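Local coordinates for hypothetical protein XCC0632 (Xanthomonas campestris pv. campestris, PDB 2IQI) that is of unknown function but is probably an auxiliary lipoprotein component of an ABC-type transport system, at residues V17-N22 with Q168-L173; L32-P37 with D75-A80; S118-T123 with A156-A161. One frame throughout, in Å; residues are numbered along the deposited sequence.

Contact 1: residues V17-N22 with Q168-L173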
loop_
_atom_site.group_PDB
_atom_site.type_symbol
_atom_site.label_atom_id
_atom_site.label_comp_id
_atom_site.label_asym_id
_atom_site.label_seq_id
_atom_site.Cartn_x
_atom_site.Cartn_y
_atom_site.Cartn_z
ATOM N N VAL A 17 -0.514 -6.116 -9.422
ATOM C CA VAL A 17 -0.714 -6.578 -8.084
ATOM C C VAL A 17 -2.022 -7.317 -8.059
ATOM O O VAL A 17 -3.084 -6.717 -8.077
ATOM C CB VAL A 17 -0.766 -5.410 -7.072
ATOM C CG1 VAL A 17 -1.318 -5.882 -5.741
ATOM C CG2 VAL A 17 0.593 -4.794 -6.900
ATOM N N ARG A 18 -1.910 -8.638 -7.993
ATOM C CA ARG A 18 -3.019 -9.548 -7.706
ATOM C C ARG A 18 -2.877 -10.113 -6.279
ATOM O O ARG A 18 -1.879 -10.739 -5.945
ATOM C CB ARG A 18 -3.071 -10.643 -8.790
ATOM C CG ARG A 18 -2.888 -10.032 -10.182
ATOM C CD ARG A 18 -3.525 -10.802 -11.320
ATOM N NE ARG A 18 -3.654 -9.963 -12.517
ATOM C CZ ARG A 18 -4.668 -9.122 -12.773
ATOM N NH1 ARG A 18 -5.681 -8.951 -11.925
ATOM N NH2 ARG A 18 -4.661 -8.423 -13.902
ATOM N N VAL A 19 -3.857 -9.845 -5.423
ATOM C CA VAL A 19 -3.779 -10.317 -4.027
ATOM C C VAL A 19 -4.612 -11.568 -3.810
ATOM O O VAL A 19 -5.827 -11.577 -4.035
ATOM C CB VAL A 19 -4.212 -9.267 -3.038
ATOM C CG1 VAL A 19 -4.404 -9.876 -1.706
ATOM C CG2 VAL A 19 -3.168 -8.190 -2.961
ATOM N N THR A 20 -3.925 -12.621 -3.378
ATOM C CA THR A 20 -4.538 -13.907 -3.147
ATOM C C THR A 20 -5.355 -13.859 -1.863
ATOM O O THR A 20 -4.811 -13.599 -0.786
ATOM C CB THR A 20 -3.475 -15.044 -3.021
ATOM O OG1 THR A 20 -2.661 -15.084 -4.200
ATOM C CG2 THR A 20 -4.139 -16.426 -2.795
ATOM N N PRO A 21 -6.668 -14.162 -1.989
ATOM C CA PRO A 21 -7.591 -14.240 -0.857
ATOM C C PRO A 21 -7.072 -15.282 0.124
ATOM O O PRO A 21 -6.583 -16.345 -0.297
ATOM C CB PRO A 21 -8.893 -14.750 -1.479
ATOM C CG PRO A 21 -8.680 -14.806 -2.933
ATOM C CD PRO A 21 -7.297 -14.507 -3.284
ATOM N N ASN A 22 -7.173 -14.963 1.411
ATOM C CA ASN A 22 -6.758 -15.823 2.501
ATOM C C ASN A 22 -7.952 -16.533 3.146
ATOM O O ASN A 22 -8.878 -15.875 3.609
ATOM C CB ASN A 22 -6.043 -14.975 3.544
ATOM C CG ASN A 22 -5.584 -15.775 4.745
ATOM O OD1 ASN A 22 -6.148 -16.811 5.092
ATOM N ND2 ASN A 22 -4.569 -15.279 5.400
ATOM N N GLN A 168 2.796 -7.578 -1.036
ATOM C CA GLN A 168 2.871 -7.941 0.385
ATOM C C GLN A 168 2.183 -6.940 1.341
ATOM O O GLN A 168 1.440 -7.384 2.212
ATOM C CB GLN A 168 4.300 -8.262 0.816
ATOM C CG GLN A 168 4.430 -8.568 2.274
ATOM C CD GLN A 168 5.876 -8.792 2.743
ATOM O OE1 GLN A 168 6.753 -9.143 1.961
ATOM N NE2 GLN A 168 6.108 -8.610 4.038
ATOM N N VAL A 169 2.384 -5.622 1.182
ATOM C CA VAL A 169 1.736 -4.657 2.098
ATOM C C VAL A 169 0.225 -4.657 1.924
ATOM O O VAL A 169 -0.490 -4.586 2.918
ATOM C CB VAL A 169 2.366 -3.184 2.102
ATOM C CG1 VAL A 169 1.881 -2.305 0.961
ATOM C CG2 VAL A 169 2.112 -2.488 3.423
ATOM N N THR A 170 -0.251 -4.756 0.672
ATOM C CA THR A 170 -1.679 -4.764 0.371
ATOM C C THR A 170 -2.290 -6.003 1.031
ATOM O O THR A 170 -3.380 -5.936 1.577
ATOM C CB THR A 170 -1.946 -4.805 -1.164
ATOM O OG1 THR A 170 -1.362 -3.662 -1.787
ATOM C CG2 THR A 170 -3.418 -4.832 -1.497
ATOM N N THR A 171 -1.578 -7.132 0.992
ATOM C CA THR A 171 -2.089 -8.380 1.584
ATOM C C THR A 171 -2.230 -8.203 3.106
ATOM O O THR A 171 -3.162 -8.731 3.749
ATOM C CB THR A 171 -1.169 -9.581 1.260
ATOM O OG1 THR A 171 -1.139 -9.785 -0.152
ATOM C CG2 THR A 171 -1.687 -10.801 1.862
ATOM N N GLU A 172 -1.293 -7.473 3.690
ATOM C CA GLU A 172 -1.326 -7.279 5.121
ATOM C C GLU A 172 -2.442 -6.293 5.473
ATOM O O GLU A 172 -3.030 -6.379 6.543
ATOM C CB GLU A 172 0.050 -6.826 5.641
ATOM C CG GLU A 172 1.111 -7.935 5.702
ATOM C CD GLU A 172 2.564 -7.436 6.068
ATOM O OE1 GLU A 172 2.760 -6.367 6.750
ATOM O OE2 GLU A 172 3.529 -8.163 5.674
ATOM N N LEU A 173 -2.738 -5.371 4.568
ATOM C CA LEU A 173 -3.733 -4.346 4.855
ATOM C C LEU A 173 -5.134 -4.918 4.818
ATOM O O LEU A 173 -5.923 -4.747 5.738
ATOM C CB LEU A 173 -3.655 -3.230 3.830
ATOM C CG LEU A 173 -2.697 -2.115 4.159
ATOM C CD1 LEU A 173 -2.401 -1.221 2.925
ATOM C CD2 LEU A 173 -3.422 -1.372 5.260
HETATM O O HOH W 1 -1.728 -12.521 -1.198
#

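Contact 2: residues L32-P37 with D75-A80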
loop_
_atom_site.group_PDB
_atom_site.type_symbol
_atom_site.label_atom_id
_atom_site.label_comp_id
_atom_site.label_asym_id
_atom_site.label_seq_id
_atom_site.Cartn_x
_atom_site.Cartn_y
_atom_site.Cartn_z
ATOM N N LEU A 32 -17.251 -0.865 3.321
ATOM C CA LEU A 32 -15.961 -0.237 3.456
ATOM C C LEU A 32 -15.738 0.885 2.471
ATOM O O LEU A 32 -15.884 0.731 1.248
ATOM C CB LEU A 32 -14.826 -1.273 3.359
ATOM C CG LEU A 32 -13.364 -0.820 3.597
ATOM C CD1 LEU A 32 -13.133 -0.230 4.987
ATOM C CD2 LEU A 32 -12.392 -1.951 3.351
ATOM N N LEU A 33 -15.368 2.026 3.022
ATOM C CA LEU A 33 -14.943 3.131 2.203
ATOM C C LEU A 33 -13.411 3.218 2.296
ATOM O O LEU A 33 -12.878 3.386 3.405
ATOM C CB LEU A 33 -15.605 4.457 2.640
ATOM C CG LEU A 33 -14.870 5.675 2.049
ATOM C CD1 LEU A 33 -15.151 5.754 0.578
ATOM C CD2 LEU A 33 -15.168 7.013 2.735
ATOM N N VAL A 34 -12.717 3.105 1.157
ATOM C CA VAL A 34 -11.284 3.264 1.134
ATOM C C VAL A 34 -10.989 4.719 0.776
ATOM O O VAL A 34 -11.245 5.146 -0.341
ATOM C CB VAL A 34 -10.620 2.284 0.119
ATOM C CG1 VAL A 34 -9.107 2.517 0.029
ATOM C CG2 VAL A 34 -10.920 0.850 0.472
ATOM N N ALA A 35 -10.443 5.484 1.710
ATOM C CA ALA A 35 -10.046 6.860 1.431
ATOM C C ALA A 35 -8.861 7.010 0.437
ATOM O O ALA A 35 -8.156 6.032 0.124
ATOM C CB ALA A 35 -9.743 7.578 2.732
ATOM N N LYS A 36 -8.652 8.229 -0.064
ATOM C CA LYS A 36 -7.418 8.544 -0.779
ATOM C C LYS A 36 -6.295 8.490 0.238
ATOM O O LYS A 36 -6.394 9.121 1.281
ATOM C CB LYS A 36 -7.447 9.944 -1.430
ATOM C CG LYS A 36 -8.060 9.967 -2.819
ATOM C CD LYS A 36 -7.472 11.083 -3.730
ATOM C CE LYS A 36 -8.347 11.291 -5.057
ATOM N NZ LYS A 36 -8.562 12.779 -5.497
ATOM N N PRO A 37 -5.223 7.728 -0.057
ATOM C CA PRO A 37 -4.016 7.764 0.779
ATOM C C PRO A 37 -3.441 9.151 0.790
ATOM O O PRO A 37 -3.574 9.890 -0.196
ATOM C CB PRO A 37 -3.069 6.819 0.061
ATOM C CG PRO A 37 -3.995 5.887 -0.684
ATOM C CD PRO A 37 -5.077 6.778 -1.171
ATOM N N ASP A 75 -5.395 1.820 -5.769
ATOM C CA ASP A 75 -5.964 0.783 -6.618
ATOM C C ASP A 75 -5.661 -0.637 -6.138
ATOM O O ASP A 75 -6.463 -1.527 -6.375
ATOM C CB ASP A 75 -5.551 0.933 -8.106
ATOM C CG ASP A 75 -6.119 2.184 -8.757
ATOM O OD1 ASP A 75 -6.760 2.989 -8.028
ATOM O OD2 ASP A 75 -5.924 2.368 -9.993
ATOM N N SER A 76 -4.522 -0.873 -5.496
ATOM C CA SER A 76 -4.206 -2.236 -5.106
ATOM C C SER A 76 -5.135 -2.674 -4.041
ATOM O O SER A 76 -5.616 -3.817 -4.051
ATOM C CB SER A 76 -2.791 -2.339 -4.555
ATOM O OG SER A 76 -1.910 -2.141 -5.626
ATOM N N VAL A 77 -5.352 -1.746 -3.111
ATOM C CA VAL A 77 -6.089 -2.005 -1.897
ATOM C C VAL A 77 -7.544 -2.337 -2.239
ATOM O O VAL A 77 -8.061 -3.403 -1.844
ATOM C CB VAL A 77 -5.958 -0.841 -0.887
ATOM C CG1 VAL A 77 -7.017 -0.943 0.179
ATOM C CG2 VAL A 77 -4.593 -0.880 -0.242
ATOM N N VAL A 78 -8.172 -1.440 -3.007
ATOM C CA VAL A 78 -9.552 -1.585 -3.426
ATOM C C VAL A 78 -9.719 -2.804 -4.326
ATOM O O VAL A 78 -10.630 -3.593 -4.126
ATOM C CB VAL A 78 -10.024 -0.344 -4.166
ATOM C CG1 VAL A 78 -11.278 -0.662 -4.944
ATOM C CG2 VAL A 78 -10.281 0.763 -3.203
ATOM N N ARG A 79 -8.838 -2.981 -5.303
ATOM C CA ARG A 79 -8.907 -4.193 -6.104
ATOM C C ARG A 79 -8.740 -5.429 -5.269
ATOM O O ARG A 79 -9.465 -6.384 -5.492
ATOM C CB ARG A 79 -7.933 -4.174 -7.267
ATOM C CG ARG A 79 -8.253 -2.981 -8.135
ATOM C CD ARG A 79 -7.575 -2.879 -9.464
ATOM N NE ARG A 79 -8.050 -1.607 -10.001
ATOM C CZ ARG A 79 -7.358 -0.806 -10.804
ATOM N NH1 ARG A 79 -6.141 -1.162 -11.184
ATOM N NH2 ARG A 79 -7.893 0.348 -11.202
ATOM N N ALA A 80 -7.830 -5.435 -4.290
ATOM C CA ALA A 80 -7.680 -6.657 -3.467
ATOM C C ALA A 80 -8.907 -6.958 -2.554
ATOM O O ALA A 80 -9.266 -8.120 -2.357
ATOM C CB ALA A 80 -6.399 -6.651 -2.711
#

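Contact 3: residues S118-T123 with A156-A161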
loop_
_atom_site.group_PDB
_atom_site.type_symbol
_atom_site.label_atom_id
_atom_site.label_comp_id
_atom_site.label_asym_id
_atom_site.label_seq_id
_atom_site.Cartn_x
_atom_site.Cartn_y
_atom_site.Cartn_z
ATOM N N SER A 118 24.729 -2.897 -1.108
ATOM C CA SER A 118 25.206 -2.779 -2.466
ATOM C C SER A 118 24.016 -2.687 -3.388
ATOM O O SER A 118 24.072 -1.925 -4.358
ATOM C CB SER A 118 26.032 -3.994 -2.824
ATOM O OG SER A 118 27.212 -3.513 -3.383
ATOM N N LEU A 119 22.960 -3.466 -3.066
ATOM C CA LEU A 119 21.664 -3.446 -3.787
ATOM C C LEU A 119 20.503 -2.937 -2.899
ATOM O O LEU A 119 20.389 -3.336 -1.727
ATOM C CB LEU A 119 21.311 -4.831 -4.323
ATOM C CG LEU A 119 22.349 -5.622 -5.105
ATOM C CD1 LEU A 119 21.948 -7.083 -5.112
ATOM C CD2 LEU A 119 22.517 -5.057 -6.514
ATOM N N PRO A 120 19.609 -2.105 -3.472
ATOM C CA PRO A 120 18.618 -1.429 -2.665
ATOM C C PRO A 120 17.373 -2.298 -2.456
ATOM O O PRO A 120 17.168 -3.305 -3.169
ATOM C CB PRO A 120 18.249 -0.239 -3.531
ATOM C CG PRO A 120 18.297 -0.790 -4.932
ATOM C CD PRO A 120 19.425 -1.810 -4.909
ATOM N N ALA A 121 16.556 -1.904 -1.478
ATOM C CA ALA A 121 15.302 -2.598 -1.186
ATOM C C ALA A 121 14.126 -1.674 -1.516
ATOM O O ALA A 121 14.105 -0.515 -1.096
ATOM C CB ALA A 121 15.258 -3.032 0.264
ATOM N N ALA A 122 13.161 -2.185 -2.283
ATOM C CA ALA A 122 11.916 -1.440 -2.495
ATOM C C ALA A 122 11.157 -1.440 -1.183
ATOM O O ALA A 122 10.858 -2.490 -0.654
ATOM C CB ALA A 122 11.091 -2.060 -3.575
ATOM N N THR A 123 10.869 -0.251 -0.682
ATOM C CA THR A 123 10.435 -0.049 0.658
ATOM C C THR A 123 9.145 0.764 0.715
ATOM O O THR A 123 9.072 1.894 0.201
ATOM C CB THR A 123 11.547 0.674 1.441
ATOM O OG1 THR A 123 12.698 -0.173 1.479
ATOM C CG2 THR A 123 11.118 1.013 2.879
ATOM N N ALA A 156 14.419 -1.491 -13.834
ATOM C CA ALA A 156 13.565 -2.710 -14.001
ATOM C C ALA A 156 13.597 -3.725 -12.824
ATOM O O ALA A 156 12.560 -4.314 -12.484
ATOM C CB ALA A 156 13.846 -3.436 -15.301
ATOM N N ALA A 157 14.771 -3.952 -12.233
ATOM C CA ALA A 157 14.853 -4.825 -11.076
ATOM C C ALA A 157 14.139 -4.172 -9.869
ATOM O O ALA A 157 13.454 -4.841 -9.079
ATOM C CB ALA A 157 16.344 -5.181 -10.741
ATOM N N VAL A 158 14.298 -2.862 -9.770
ATOM C CA VAL A 158 13.725 -2.094 -8.682
ATOM C C VAL A 158 12.179 -2.125 -8.723
ATOM O O VAL A 158 11.514 -2.276 -7.690
ATOM C CB VAL A 158 14.252 -0.636 -8.707
ATOM C CG1 VAL A 158 13.504 0.220 -7.714
ATOM C CG2 VAL A 158 15.734 -0.625 -8.392
ATOM N N ALA A 159 11.628 -1.997 -9.927
ATOM C CA ALA A 159 10.211 -1.988 -10.130
ATOM C C ALA A 159 9.642 -3.359 -9.825
ATOM O O ALA A 159 8.546 -3.474 -9.281
ATOM C CB ALA A 159 9.920 -1.594 -11.542
ATOM N N ALA A 160 10.379 -4.400 -10.187
ATOM C CA ALA A 160 9.981 -5.761 -9.890
ATOM C C ALA A 160 9.914 -5.970 -8.389
ATOM O O ALA A 160 8.983 -6.614 -7.889
ATOM C CB ALA A 160 10.933 -6.726 -10.482
ATOM N N ALA A 161 10.885 -5.405 -7.669
ATOM C CA ALA A 161 10.839 -5.481 -6.201
ATOM C C ALA A 161 9.631 -4.693 -5.617
ATOM O O ALA A 161 9.045 -5.077 -4.617
ATOM C CB ALA A 161 12.172 -5.011 -5.588
#

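Contact 1: residues V17-N22 with Q168-L173
V19 meets T170 and T171 through branched, non-planar side chains, so neither partner offers a flat face. The planar groups here belong to helix 168-173 itself, where Q168 NE2 donates in its amide plane and meets E172 OE2 nearly end-on to the C-O bond, at 3.1 Å. The N-H...O angle is 164°, and the oxygen lies only 8° out of the amide plane. Q168 starts out from the backbone away from the loop.

Across the contact, V19 straddles two successive helix residues. With CG1 anti to the backbone N (chi1 167°), CG2 falls beside that nitrogen and reaches T170 CG2 at 3.7 Å, while CG1 is in van der Waals contact with T171 OG1 at 3.6 Å. The hydroxyls have backbone partners one turn earlier: T170 OG1 bonds L166 O and T171 OG1 bonds T167 O. A water donates to T171 OG1 (3.0 Å) and to T20 O (3.3 Å), bridging helix and loop beside the valine contact.

The loop between strands 11-13 and 31-34 lies against helix 155-185, V17 touching L166 and T167 as well. V19 and T170 both also touch A80 of helix 69-82, while V169 and L173 face strands 121-132 and 137-149.

Contact 2: residues L32-P37 with D75-A80
Within 32-37, V34 alone meets V77 and V78 of helix 69-82. This is helix-on-sheet packing in an alpha/beta fold, the helix preceding strand 89-91, which pairs in parallel with 31-34. Between the two segments the CA atoms come nearest at V34 and V78, 6.9 Å apart.

All three valines have CG1 anti to the backbone N, but they present different branches. V34 points its side chain at the helix, and the CG2 methyl of V78 is set against it, 3.7 Å from both V34 CB and V34 CG2. The same V78 CG2 is 3.9 Å from V34 CG1, so one methyl is seated on the fork of the other valine rather than on a single tip. V77 starts toward the strand and brings up its own CG1, which adds a second, looser touch on V34 CG1 at 4.0 Å. The interface is wholly apolar.

Beyond the pair, V77 also leans on L103 of strand 101-110, and L32, two residues along the strand, packs against F81 and T177. The polar flank of the helix carries D75, which has R92 and Q67 as partners. D75 also forms a salt bridge to R79, NH2 to OD2 3.1 Å, an electrostatic pairing without a directed N-H: the oxygen lies well out of the guanidinium plane, while D75 CB sits 3.7 Å above the centre of one guanidinium face.

Contact 3: residues S118-T123 with A156-A161
The beginning of strand 121-132 is packed against the early turns of helix 155-185, with A122 and P120 meeting A161 and V158. The closest approach is alanine on alanine: A122 CB lies 3.7 Å from A161 CB and 3.6 Å from A161 C, so the methyl touches helix backbone as well as side chain. It also comes within 4.1 Å of V158 O. Small side chains let the two backbones draw near, with the CA atoms of A122 and A161 only 5.6 Å apart.

In topology this is a beta hairpin followed by a helix: strand 121-132 turns back as strand 137-149, and the chain then folds helix 155-185 over one face of the pair. The alternation of the strand fits this, since A122 points toward the helix whereas A121 and T123 point away and touch A147 instead. Backbone bonds join A122 to R148 on one neighbouring strand and A121 to D113 on the other.

One turn back along the helix, V158 uses its CG2 branch to meet the pyrrolidine ring of P120 at CG, 4.3 Å away. S112 is touched by both P120 and V158, and Y60 also rests on V158.

Contacts 1 and 3 both use helix 155-185, with centres about 19 Å apart and nearest atoms about 8 Å apart, so the long helix is pinned separately by a loop and by a strand. Contact 2 lies about 12 Å from contact 1, centre to centre, and touches it through A80 of helix 69-82, which packs on both V19 and T170: V19 CB to A80 CB is 3.4 Å and T170 CG2 to A80 CB is 3.7 Å. Contacts 2 and 3 reach the same mixed sheet on opposite sides of the chain's centre, about 24 Å between centres. Along the sequence, contacts 2 and 3 follow one another, both nested in the loop that contact 1 closes, tying the N-terminal part to the last helix.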